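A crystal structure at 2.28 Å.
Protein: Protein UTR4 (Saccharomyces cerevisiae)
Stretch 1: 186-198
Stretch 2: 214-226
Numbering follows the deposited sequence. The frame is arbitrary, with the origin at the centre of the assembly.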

# COMPACT_ATOMS: atom_id res chain seq x y z
N LYS A 186 -6.70 -7.55 -10.74
CA LYS A 186 -5.40 -6.93 -11.11
C LYS A 186 -5.54 -5.45 -11.45
O LYS A 186 -6.52 -5.02 -12.08
N LYS A 187 -4.54 -4.67 -11.05
CA LYS A 187 -4.55 -3.21 -11.24
C LYS A 187 -4.50 -2.70 -12.68
O LYS A 187 -4.82 -1.53 -12.92
N THR A 188 -4.07 -3.56 -13.61
CA THR A 188 -3.97 -3.28 -15.04
C THR A 188 -5.15 -3.81 -15.91
O THR A 188 -5.14 -3.67 -17.12
N GLU A 189 -6.18 -4.36 -15.27
CA GLU A 189 -7.39 -4.87 -15.95
C GLU A 189 -8.59 -3.94 -15.68
O GLU A 189 -8.91 -3.63 -14.51
N THR A 190 -9.25 -3.51 -16.76
CA THR A 190 -10.43 -2.63 -16.70
C THR A 190 -11.54 -3.17 -15.77
O THR A 190 -12.13 -2.39 -15.02
N GLN A 191 -11.76 -4.48 -15.79
CA GLN A 191 -12.77 -5.17 -14.98
C GLN A 191 -12.65 -4.89 -13.50
O GLN A 191 -13.68 -4.79 -12.81
N SER A 192 -11.41 -4.83 -13.03
CA SER A 192 -11.09 -4.49 -11.66
C SER A 192 -11.69 -3.13 -11.29
O SER A 192 -12.26 -3.00 -10.20
N TYR A 193 -11.60 -2.16 -12.20
CA TYR A 193 -12.19 -0.80 -11.98
C TYR A 193 -13.73 -0.80 -12.04
O TYR A 193 -14.36 -0.04 -11.36
N ALA A 194 -14.31 -1.70 -12.84
CA ALA A 194 -15.75 -1.90 -12.85
C ALA A 194 -16.21 -2.47 -11.49
O ALA A 194 -17.27 -2.08 -10.98
N ASN A 195 -15.40 -3.39 -10.92
CA ASN A 195 -15.64 -3.94 -9.59
C ASN A 195 -15.61 -2.86 -8.52
O ASN A 195 -16.49 -2.81 -7.67
N ILE A 196 -14.64 -1.96 -8.59
CA ILE A 196 -14.52 -0.84 -7.61
C ILE A 196 -15.67 0.16 -7.76
O ILE A 196 -16.18 0.65 -6.74
N LEU A 197 -16.07 0.49 -8.99
CA LEU A 197 -17.22 1.41 -9.22
C LEU A 197 -18.52 0.85 -8.62
O LEU A 197 -19.28 1.59 -8.02
N ARG A 198 -18.76 -0.44 -8.81
CA ARG A 198 -19.89 -1.17 -8.18
C ARG A 198 -19.87 -0.97 -6.66
O ARG A 198 -20.89 -0.57 -6.09
N PRO A 214 1.07 4.46 -15.53
CA PRO A 214 0.17 4.72 -16.66
C PRO A 214 -0.73 3.55 -17.09
O PRO A 214 -1.79 3.80 -17.64
N LEU A 215 -0.26 2.33 -16.90
CA LEU A 215 -0.98 1.12 -17.23
C LEU A 215 -2.22 0.92 -16.33
O LEU A 215 -3.23 0.35 -16.76
N GLU A 216 -2.13 1.39 -15.09
CA GLU A 216 -3.25 1.38 -14.17
C GLU A 216 -4.27 2.43 -14.65
O GLU A 216 -5.46 2.15 -14.71
N LEU A 217 -3.80 3.62 -14.98
CA LEU A 217 -4.64 4.72 -15.45
C LEU A 217 -5.35 4.36 -16.75
O LEU A 217 -6.53 4.67 -16.89
N ASP A 218 -4.64 3.68 -17.66
CA ASP A 218 -5.22 3.17 -18.92
C ASP A 218 -6.38 2.19 -18.66
O ASP A 218 -7.38 2.24 -19.36
N ALA A 219 -6.19 1.28 -17.71
CA ALA A 219 -7.22 0.29 -17.35
C ALA A 219 -8.47 1.00 -16.82
O ALA A 219 -9.58 0.70 -17.24
N ALA A 220 -8.25 1.97 -15.93
CA ALA A 220 -9.31 2.79 -15.32
C ALA A 220 -10.09 3.58 -16.37
O ALA A 220 -11.33 3.57 -16.34
N ALA A 221 -9.36 4.19 -17.31
CA ALA A 221 -9.96 4.97 -18.39
C ALA A 221 -10.89 4.15 -19.31
O ALA A 221 -11.76 4.74 -19.96
N GLY A 222 -10.72 2.82 -19.35
CA GLY A 222 -11.60 1.93 -20.12
C GLY A 222 -13.05 1.87 -19.64
O GLY A 222 -13.94 1.52 -20.42
N VAL A 223 -13.29 2.20 -18.37
CA VAL A 223 -14.64 2.32 -17.79
C VAL A 223 -15.04 3.78 -17.46
O VAL A 223 -15.98 4.00 -16.71
N GLY A 224 -14.34 4.76 -18.05
CA GLY A 224 -14.69 6.17 -17.96
C GLY A 224 -14.24 6.97 -16.76
O GLY A 224 -14.63 8.16 -16.61
N ILE A 225 -13.40 6.37 -15.92
CA ILE A 225 -12.90 7.04 -14.73
C ILE A 225 -11.82 8.06 -15.17
O ILE A 225 -10.93 7.72 -15.94
N ALA A 226 -11.90 9.29 -14.63
CA ALA A 226 -10.88 10.34 -14.89
C ALA A 226 -9.56 9.91 -14.21
O ALA A 226 -9.55 9.24 -13.19

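What lets the two backbones come so close? The helix of 190-198 and the helix that begins at Pro214 approach to 8.0 Å between axes, crossing at -63°, and the residue at the tightest point is small. Ala219 points toward the first stretch, and its methyl fills a hollow lined by the loop before the first helix and by the tyrosine ring: Ala219 CB lies 3.4 Å from Thr188 O, 3.8 Å from Glu189 C and 3.6 Å from Tyr193 CE2. So short a side chain lets the CA atoms of Thr190 and Ala219 stand only 4.4 Å apart.

How does Tyr193 fit against the second helix? With chi1 m (-63°) and chi2 at -86°, its ring lies along the helix surface instead of butting into it. Ala220 covers one face: Ala220 CB sits 3.9 Å from the centroid of the Tyr193 ring, 14° off the normal, a CH-pi contact. The ring's far end reaches back along its own stretch, where Tyr193 OH donates a 2.7 Å hydrogen bond to Lys187 O, while the same OH packs 3.6 Å from Glu216 CB. The hydroxyl thus ties the ring to the loop while Ala220 covers one face and Ala219 CB comes in obliquely.

Which bumps fill the space beyond the ring? Val223, chi1 m, points toward the first helix and wedges in where the second stretch turns from Ala221 to Gly224. Val223 CG2 is 3.6 Å from Tyr193 CB, and Val223 CG1 is 3.4 Å from Thr190 CG2 and 4.2 Å from Ala194 CB. Farther along, Leu197 (m, t) and Ile225 (m, t) both point into the contact, with Leu197 CD1 4.0 Å from Ile225 CG1; Ile225 CD1 also reaches Tyr193 CB at 3.9 Å. The methyl Thr188 CG2 rests 3.7 Å from Leu215 CB, extending the apolar packing toward the exposed margin.

Where do polar groups join the packing? Thr190, also m, donates from OG1 to Ala219 O at 2.8 Å, fastening the start of the first helix to the second helix's backbone. Gly222 leaves room beside this bond, since an ideal CB there would point toward the first stretch and lie 2.6 Å from Thr190 OG1, a clash. Glu216 starts sideways, but its extended chain brings its carboxylate nearer, and Lys187 (m, t, p, t) meets it in a salt bridge: Lys187 NZ is 3.2 Å from both Glu216 OE1 and Glu216 OE2, each a weak hydrogen bond.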

# COMPACT_ATOMS: atom_id res chain seq x y z
CB LYS A 186 -4.71 -7.72 -12.24
CG LYS A 186 -4.30 -9.16 -11.82
CD LYS A 186 -3.40 -9.91 -12.88
CE LYS A 186 -1.98 -9.29 -12.98
NZ LYS A 186 -1.05 -9.94 -13.97
CB LYS A 187 -3.42 -2.55 -10.43
CG LYS A 187 -3.54 -2.75 -8.94
CD LYS A 187 -2.60 -1.86 -8.13
CE LYS A 187 -3.15 -0.45 -7.96
NZ LYS A 187 -2.19 0.46 -7.30
CB THR A 188 -2.60 -3.83 -15.58
OG1 THR A 188 -2.34 -5.13 -15.01
CG2 THR A 188 -1.47 -2.88 -15.16
CB GLU A 189 -7.71 -6.29 -15.47
CG GLU A 189 -6.70 -7.39 -15.89
CD GLU A 189 -6.56 -7.56 -17.42
OE1 GLU A 189 -7.59 -7.50 -18.14
OE2 GLU A 189 -5.43 -7.74 -17.91
CB THR A 190 -10.97 -2.35 -18.14
OG1 THR A 190 -9.98 -1.59 -18.88
CG2 THR A 190 -12.30 -1.58 -18.14
CB GLN A 191 -12.71 -6.70 -15.20
CG GLN A 191 -13.74 -7.56 -14.43
CD GLN A 191 -15.19 -7.31 -14.86
OE1 GLN A 191 -15.52 -7.46 -16.05
NE2 GLN A 191 -16.06 -6.97 -13.90
CB SER A 192 -9.57 -4.50 -11.41
OG SER A 192 -8.94 -5.67 -11.94
CB TYR A 193 -11.56 0.23 -12.90
CG TYR A 193 -10.11 0.35 -12.57
CD1 TYR A 193 -9.66 1.20 -11.55
CD2 TYR A 193 -9.16 -0.46 -13.23
CE1 TYR A 193 -8.31 1.28 -11.22
CE2 TYR A 193 -7.82 -0.40 -12.89
CZ TYR A 193 -7.39 0.47 -11.90
OH TYR A 193 -6.04 0.53 -11.58
CB ALA A 194 -16.16 -2.81 -14.01
CB ASN A 195 -14.66 -5.08 -9.24
CG ASN A 195 -14.79 -6.31 -10.15
OD1 ASN A 195 -15.84 -6.58 -10.75
ND2 ASN A 195 -13.71 -7.08 -10.26
CB ILE A 196 -13.14 -0.13 -7.73
CG1 ILE A 196 -12.03 -1.10 -7.28
CG2 ILE A 196 -13.09 1.25 -6.90
CD1 ILE A 196 -10.63 -0.60 -7.56
CB LEU A 197 -17.42 1.78 -10.72
CG LEU A 197 -16.40 2.70 -11.37
CD1 LEU A 197 -16.63 2.76 -12.87
CD2 LEU A 197 -16.43 4.11 -10.74
CB ARG A 198 -19.79 -2.67 -8.44
CG ARG A 198 -21.03 -3.45 -8.11
CD ARG A 198 -20.75 -4.79 -7.48
NE ARG A 198 -19.93 -5.66 -8.30
CZ ARG A 198 -18.69 -6.10 -8.06
NH1 ARG A 198 -17.98 -5.78 -6.97
NH2 ARG A 198 -18.13 -6.91 -8.95
CB PRO A 214 1.12 5.08 -17.81
CG PRO A 214 2.38 5.43 -17.20
CD PRO A 214 2.48 4.72 -15.91
CB LEU A 215 -0.05 -0.11 -17.17
CG LEU A 215 1.15 -0.09 -18.14
CD1 LEU A 215 2.07 -1.29 -17.88
CD2 LEU A 215 0.69 -0.09 -19.59
CB GLU A 216 -2.79 1.70 -12.73
CG GLU A 216 -1.85 0.64 -12.13
CD GLU A 216 -1.42 0.93 -10.68
OE1 GLU A 216 -1.84 1.95 -10.08
OE2 GLU A 216 -0.65 0.10 -10.13
CB LEU A 217 -3.82 6.01 -15.61
CG LEU A 217 -3.16 6.67 -14.37
CD1 LEU A 217 -2.42 7.88 -14.84
CD2 LEU A 217 -4.14 7.08 -13.21
CB ASP A 218 -4.19 2.40 -19.76
CG ASP A 218 -3.11 3.27 -20.39
OD1 ASP A 218 -3.19 4.50 -20.38
OD2 ASP A 218 -2.15 2.68 -20.91
CB ALA A 219 -6.67 -0.70 -16.34
CB ALA A 220 -8.71 3.76 -14.29
CB ALA A 221 -8.87 5.71 -19.20
CB VAL A 223 -14.85 1.37 -16.56
CG1 VAL A 223 -15.11 -0.05 -17.04
CG2 VAL A 223 -13.69 1.45 -15.54
CB ILE A 225 -12.29 6.02 -13.72
CG1 ILE A 225 -13.32 4.96 -13.26
CG2 ILE A 225 -11.64 6.77 -12.50
CD1 ILE A 225 -12.71 3.90 -12.37
CB ALA A 226 -11.35 11.69 -14.39